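D-isomer specific 2-hydroxyacid dehydrogenase NAD-binding (Xanthobacter autotrophicus, PDB 4XA8) probably oxidises or reduces D-2-hydroxyacids and their keto counterparts with a nicotinamide adenine dinucleotide, and binds NADPH. Local coordinates at residues 52-57 with 299-304; 115-120 with 124-129. All blocks are in the same frame, centred on the assembly; numbering follows the deposited sequence.

Interaction 1 of 2, residues 52-57 with 299-304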
# COMPACT_ATOMS: atom_id res chain seq x y z
N VAL A 52 -34.78 23.96 -11.63
CA VAL A 52 -33.55 23.53 -10.97
C VAL A 52 -33.19 24.50 -9.87
O VAL A 52 -33.00 25.70 -10.11
CB VAL A 52 -32.38 23.48 -11.97
CG1 VAL A 52 -31.08 23.21 -11.25
CG2 VAL A 52 -32.64 22.40 -13.01
N ARG A 53 -33.07 23.99 -8.66
CA ARG A 53 -32.84 24.86 -7.51
C ARG A 53 -31.58 24.50 -6.72
O ARG A 53 -31.10 25.29 -5.91
CB ARG A 53 -34.07 24.84 -6.62
CG ARG A 53 -35.28 25.45 -7.31
CD ARG A 53 -36.53 25.21 -6.52
NE ARG A 53 -36.69 26.17 -5.43
CZ ARG A 53 -37.71 26.19 -4.58
NH1 ARG A 53 -38.68 25.28 -4.66
NH2 ARG A 53 -37.76 27.11 -3.62
N TYR A 54 -31.02 23.34 -7.00
CA TYR A 54 -29.81 22.89 -6.32
C TYR A 54 -28.84 22.37 -7.38
O TYR A 54 -29.27 21.77 -8.37
CB TYR A 54 -30.17 21.82 -5.29
CG TYR A 54 -31.58 21.98 -4.71
CD1 TYR A 54 -31.88 22.98 -3.78
CD2 TYR A 54 -32.62 21.16 -5.14
CE1 TYR A 54 -33.16 23.13 -3.27
CE2 TYR A 54 -33.91 21.31 -4.65
CZ TYR A 54 -34.17 22.29 -3.72
OH TYR A 54 -35.45 22.43 -3.25
N ALA A 55 -27.55 22.65 -7.18
CA ALA A 55 -26.48 22.15 -8.05
C ALA A 55 -25.38 21.45 -7.24
O ALA A 55 -24.81 22.03 -6.32
CB ALA A 55 -25.90 23.31 -8.87
N LEU A 56 -25.13 20.19 -7.59
CA LEU A 56 -24.05 19.40 -7.02
C LEU A 56 -23.01 19.22 -8.10
O LEU A 56 -23.27 18.58 -9.11
CB LEU A 56 -24.60 18.04 -6.56
CG LEU A 56 -23.59 17.00 -6.06
CD1 LEU A 56 -22.93 17.54 -4.82
CD2 LEU A 56 -24.34 15.70 -5.78
N VAL A 57 -21.84 19.83 -7.92
CA VAL A 57 -20.91 19.98 -9.03
C VAL A 57 -19.44 19.81 -8.69
O VAL A 57 -19.00 20.07 -7.55
CB VAL A 57 -21.04 21.38 -9.69
CG1 VAL A 57 -22.44 21.66 -10.19
CG2 VAL A 57 -20.60 22.46 -8.72
N GLU A 299 -30.60 17.04 3.60
CA GLU A 299 -30.88 17.92 4.75
C GLU A 299 -30.65 19.42 4.45
O GLU A 299 -31.33 20.28 4.99
CB GLU A 299 -30.06 17.48 5.96
CG GLU A 299 -30.07 18.39 7.17
CD GLU A 299 -31.44 18.56 7.83
OE1 GLU A 299 -32.38 17.78 7.54
OE2 GLU A 299 -31.55 19.50 8.64
N ASN A 300 -29.68 19.74 3.61
CA ASN A 300 -29.44 21.13 3.24
C ASN A 300 -30.49 21.63 2.25
O ASN A 300 -30.86 22.82 2.26
CB ASN A 300 -28.01 21.33 2.71
CG ASN A 300 -27.02 21.65 3.81
OD1 ASN A 300 -27.39 22.04 4.94
ND2 ASN A 300 -25.73 21.52 3.49
N ILE A 301 -31.00 20.73 1.43
CA ILE A 301 -32.11 21.06 0.56
C ILE A 301 -33.30 21.48 1.42
O ILE A 301 -33.91 22.57 1.22
CB ILE A 301 -32.45 19.87 -0.36
CG1 ILE A 301 -31.35 19.78 -1.43
CG2 ILE A 301 -33.87 20.03 -0.95
CD1 ILE A 301 -31.47 18.62 -2.39
N ARG A 302 -33.63 20.66 2.41
CA ARG A 302 -34.74 21.03 3.27
C ARG A 302 -34.47 22.31 4.07
O ARG A 302 -35.36 23.15 4.20
CB ARG A 302 -35.22 19.87 4.15
CG ARG A 302 -34.30 19.45 5.27
CD ARG A 302 -35.13 19.00 6.47
NE ARG A 302 -35.89 20.12 7.02
CZ ARG A 302 -35.43 20.99 7.92
NH1 ARG A 302 -34.19 20.91 8.40
NH2 ARG A 302 -36.23 21.96 8.33
N ARG A 303 -33.25 22.51 4.57
CA ARG A 303 -32.95 23.76 5.29
C ARG A 303 -33.11 25.00 4.41
O ARG A 303 -33.72 25.98 4.84
CB ARG A 303 -31.56 23.74 5.91
CG ARG A 303 -31.47 22.83 7.12
CD ARG A 303 -30.05 22.40 7.42
NE ARG A 303 -29.94 21.70 8.72
CZ ARG A 303 -29.50 22.26 9.84
NH1 ARG A 303 -29.44 21.53 10.94
NH2 ARG A 303 -29.12 23.54 9.89
N ILE A 304 -32.58 24.95 3.19
CA ILE A 304 -32.67 26.07 2.28
C ILE A 304 -34.16 26.34 1.97
O ILE A 304 -34.59 27.49 1.93
CB ILE A 304 -31.79 25.87 1.00
CG1 ILE A 304 -31.45 27.20 0.34
CG2 ILE A 304 -32.46 25.00 -0.04
CD1 ILE A 304 -30.34 27.96 1.02

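Interaction 2 of 2, residues 115-120 with 124-129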
# COMPACT_ATOMS: atom_id res chain seq x y z
N VAL A 115 3.20 5.56 -0.02
CA VAL A 115 4.51 5.60 0.62
C VAL A 115 5.09 4.18 0.69
O VAL A 115 6.28 4.00 0.33
CB VAL A 115 4.47 6.23 1.99
CG1 VAL A 115 5.79 6.05 2.74
CG2 VAL A 115 4.13 7.69 1.84
N LEU A 116 4.27 3.19 1.08
CA LEU A 116 4.80 1.80 1.21
C LEU A 116 5.18 1.21 -0.17
O LEU A 116 6.19 0.50 -0.32
CB LEU A 116 3.80 0.87 1.91
CG LEU A 116 3.52 1.12 3.39
CD1 LEU A 116 2.31 0.35 3.90
CD2 LEU A 116 4.77 0.73 4.11
N ARG A 117 4.39 1.56 -1.16
CA ARG A 117 4.62 1.07 -2.50
C ARG A 117 6.03 1.57 -2.97
O ARG A 117 6.81 0.80 -3.51
CB ARG A 117 3.48 1.52 -3.40
CG ARG A 117 3.62 1.32 -4.89
CD ARG A 117 2.38 1.73 -5.72
NE ARG A 117 2.69 1.34 -7.09
CZ ARG A 117 3.39 2.06 -7.94
NH1 ARG A 117 3.82 3.26 -7.60
NH2 ARG A 117 3.71 1.56 -9.13
N HIS A 118 6.37 2.83 -2.74
CA HIS A 118 7.71 3.34 -3.08
C HIS A 118 8.83 2.86 -2.17
O HIS A 118 9.92 2.54 -2.64
CB HIS A 118 7.69 4.88 -3.15
CG HIS A 118 6.92 5.39 -4.33
ND1 HIS A 118 7.33 5.16 -5.63
CD2 HIS A 118 5.75 6.06 -4.42
CE1 HIS A 118 6.46 5.70 -6.46
NE2 HIS A 118 5.51 6.26 -5.75
N ALA A 119 8.57 2.83 -0.87
CA ALA A 119 9.58 2.44 0.10
C ALA A 119 9.97 0.97 -0.11
O ALA A 119 11.10 0.64 0.12
CB ALA A 119 9.05 2.63 1.52
N ARG A 120 9.04 0.09 -0.51
CA ARG A 120 9.40 -1.32 -0.77
C ARG A 120 9.82 -1.57 -2.21
O ARG A 120 10.07 -2.71 -2.56
CB ARG A 120 8.27 -2.25 -0.34
CG ARG A 120 7.85 -2.10 1.13
CD ARG A 120 9.00 -2.21 2.10
NE ARG A 120 9.81 -3.38 1.82
CZ ARG A 120 9.60 -4.62 2.29
NH1 ARG A 120 8.61 -4.90 3.16
NH2 ARG A 120 10.45 -5.59 1.92
N THR A 124 9.69 -1.44 -9.21
CA THR A 124 10.75 -2.28 -9.74
C THR A 124 10.32 -3.76 -9.82
O THR A 124 10.57 -4.44 -10.83
CB THR A 124 11.98 -2.08 -8.89
OG1 THR A 124 12.36 -0.73 -9.03
CG2 THR A 124 13.11 -3.00 -9.29
N PHE A 125 9.72 -4.25 -8.76
CA PHE A 125 9.16 -5.60 -8.75
C PHE A 125 8.06 -5.83 -9.76
O PHE A 125 7.99 -6.91 -10.34
CB PHE A 125 8.74 -6.02 -7.34
CG PHE A 125 9.89 -6.08 -6.41
CD1 PHE A 125 10.88 -7.06 -6.55
CD2 PHE A 125 10.02 -5.16 -5.41
CE1 PHE A 125 11.97 -7.09 -5.68
CE2 PHE A 125 11.12 -5.16 -4.56
CZ PHE A 125 12.09 -6.14 -4.68
N GLU A 126 7.19 -4.84 -9.99
CA GLU A 126 6.10 -4.96 -10.96
C GLU A 126 6.73 -5.13 -12.34
O GLU A 126 6.25 -5.96 -13.13
CB GLU A 126 5.16 -3.69 -10.98
CG GLU A 126 4.21 -3.53 -9.82
CD GLU A 126 3.60 -2.10 -9.69
OE1 GLU A 126 3.54 -1.33 -10.67
OE2 GLU A 126 3.21 -1.72 -8.57
N ARG A 127 7.79 -4.36 -12.64
CA ARG A 127 8.53 -4.43 -13.90
C ARG A 127 9.16 -5.81 -14.07
O ARG A 127 9.11 -6.42 -15.14
CB ARG A 127 9.62 -3.33 -13.85
CG ARG A 127 10.60 -3.18 -14.99
CD ARG A 127 11.33 -1.82 -14.81
NE ARG A 127 10.42 -0.79 -14.28
CZ ARG A 127 10.69 0.06 -13.29
NH1 ARG A 127 11.88 0.07 -12.68
NH2 ARG A 127 9.78 0.95 -12.92
N ALA A 128 9.81 -6.27 -13.00
CA ALA A 128 10.48 -7.58 -12.99
C ALA A 128 9.51 -8.76 -13.32
O ALA A 128 9.83 -9.67 -14.13
CB ALA A 128 11.15 -7.80 -11.65
N GLN A 129 8.31 -8.70 -12.76
CA GLN A 129 7.30 -9.72 -13.03
C GLN A 129 6.93 -9.75 -14.51
O GLN A 129 6.79 -10.83 -15.09
CB GLN A 129 6.05 -9.49 -12.17
CG GLN A 129 5.02 -10.54 -12.44
CD GLN A 129 3.70 -10.33 -11.72
OE1 GLN A 129 3.53 -9.44 -10.90
NE2 GLN A 129 2.74 -11.09 -12.13
O HOH W 1 0.98 -1.44 -6.96

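Interaction 1 of 2, residues 52-57 with 299-304
The ring of Tyr54 lies between an isoleucine of the helix and an arginine of its own strand. Over one face sits Ile301, whose CG1 stands 4.0 Å from the ring centroid and 11° off the ring normal, a CH-pi contact. Against the opposite face, CB of Arg53 is centred 3.8 Å above the plane. At the ring edge Ile304 arrives, its CG2 3.8 Å from Tyr54 CE1.

Ile301 spreads over its face because it is branched at CB. Its CG2, anti to the backbone N, covers the CZ-OH end of the ring, 3.6 Å from Tyr54 CZ, while Ile301 CD1 lies 3.9 Å from Tyr54 CD2, near the CB end. A beta-branched residue thus suits a site facing a broad ring, and tyrosine can offer carbon to the helix. Away from the strand, Glu299 OE2 accepts from NE of Arg303, one turn on, at 2.7 Å, with a weak bond from Arg302 NH1, a charged network on the same helix.

Strand 52-57 lies between strands 9-13 and 73-76 in a parallel sheet, and helix 290-306 packs on it. Tyr54 also touches Leu73, Ile301 touches Ala6, and Arg53 forms a salt bridge with Glu305.

Interaction 2 of 2, residues 115-120 with 124-129
Arg117 and Glu126 carry the ionic part of this contact. The straightest of their bonds runs from Arg117 NH2 to Glu126 OE1, 3.3 Å long with an angle of 153° at the hydrogen; the carboxylate oxygen is met on its syn side and lies near the guanidinium plane. Two weak bonds, from NE and NH2 of Arg117, both reach Glu126 OE2 at 3.4 Å. The grip is skewed because the two flat groups are turned 46° apart. Arg117 spans the gap by running extended, with CG anti to the backbone N (chi1 170°).

A water adds a bridge: it accepts from Arg117 NE and donates to Glu126 OE2, 2.8 Å away.

The remaining touch joins backbone to aromatic ring. The carbonyl O of Arg120 lies in the ring plane of Phe125 at its edge, 3.3 Å from CE2, where the ring hydrogens carry slight positive charge. The side chain of Arg120 turns to the second subunit, bonding Leu284 O there, and Pro282 of that subunit packs on Phe125.

With Arg117 cut back to an alanine, the Glu126 carboxylate would probably lose this positive partner and the bridging water one of its anchors. Clipping consecutive helices 103-119 and 122-130 across their short turn at Arg120, beside the second subunit, these long, mostly weak bonds probably rest more on opposite charge than on tight hydrogen bonding.

In the fold
From the N terminus the chain first builds a five-stranded parallel sheet, in which strand 52-57 is the middle strand. It then runs through helix 103-119, turns within a few residues into helix 122-130, and so closes interaction 2, a short local loop. Next comes the seven-stranded parallel sheet with its Rossmann-type glycine pattern, consistent with the cofactor domain of this family. With helix 290-306 the chain comes back to the first sheet, where interaction 1 closes a loop of some 240 residues with interaction 2 nested inside it. Their centres lie about 45 Å apart: one fastens the C-terminal helix onto the N-terminal sheet, the other joins consecutive helices beside the second subunit.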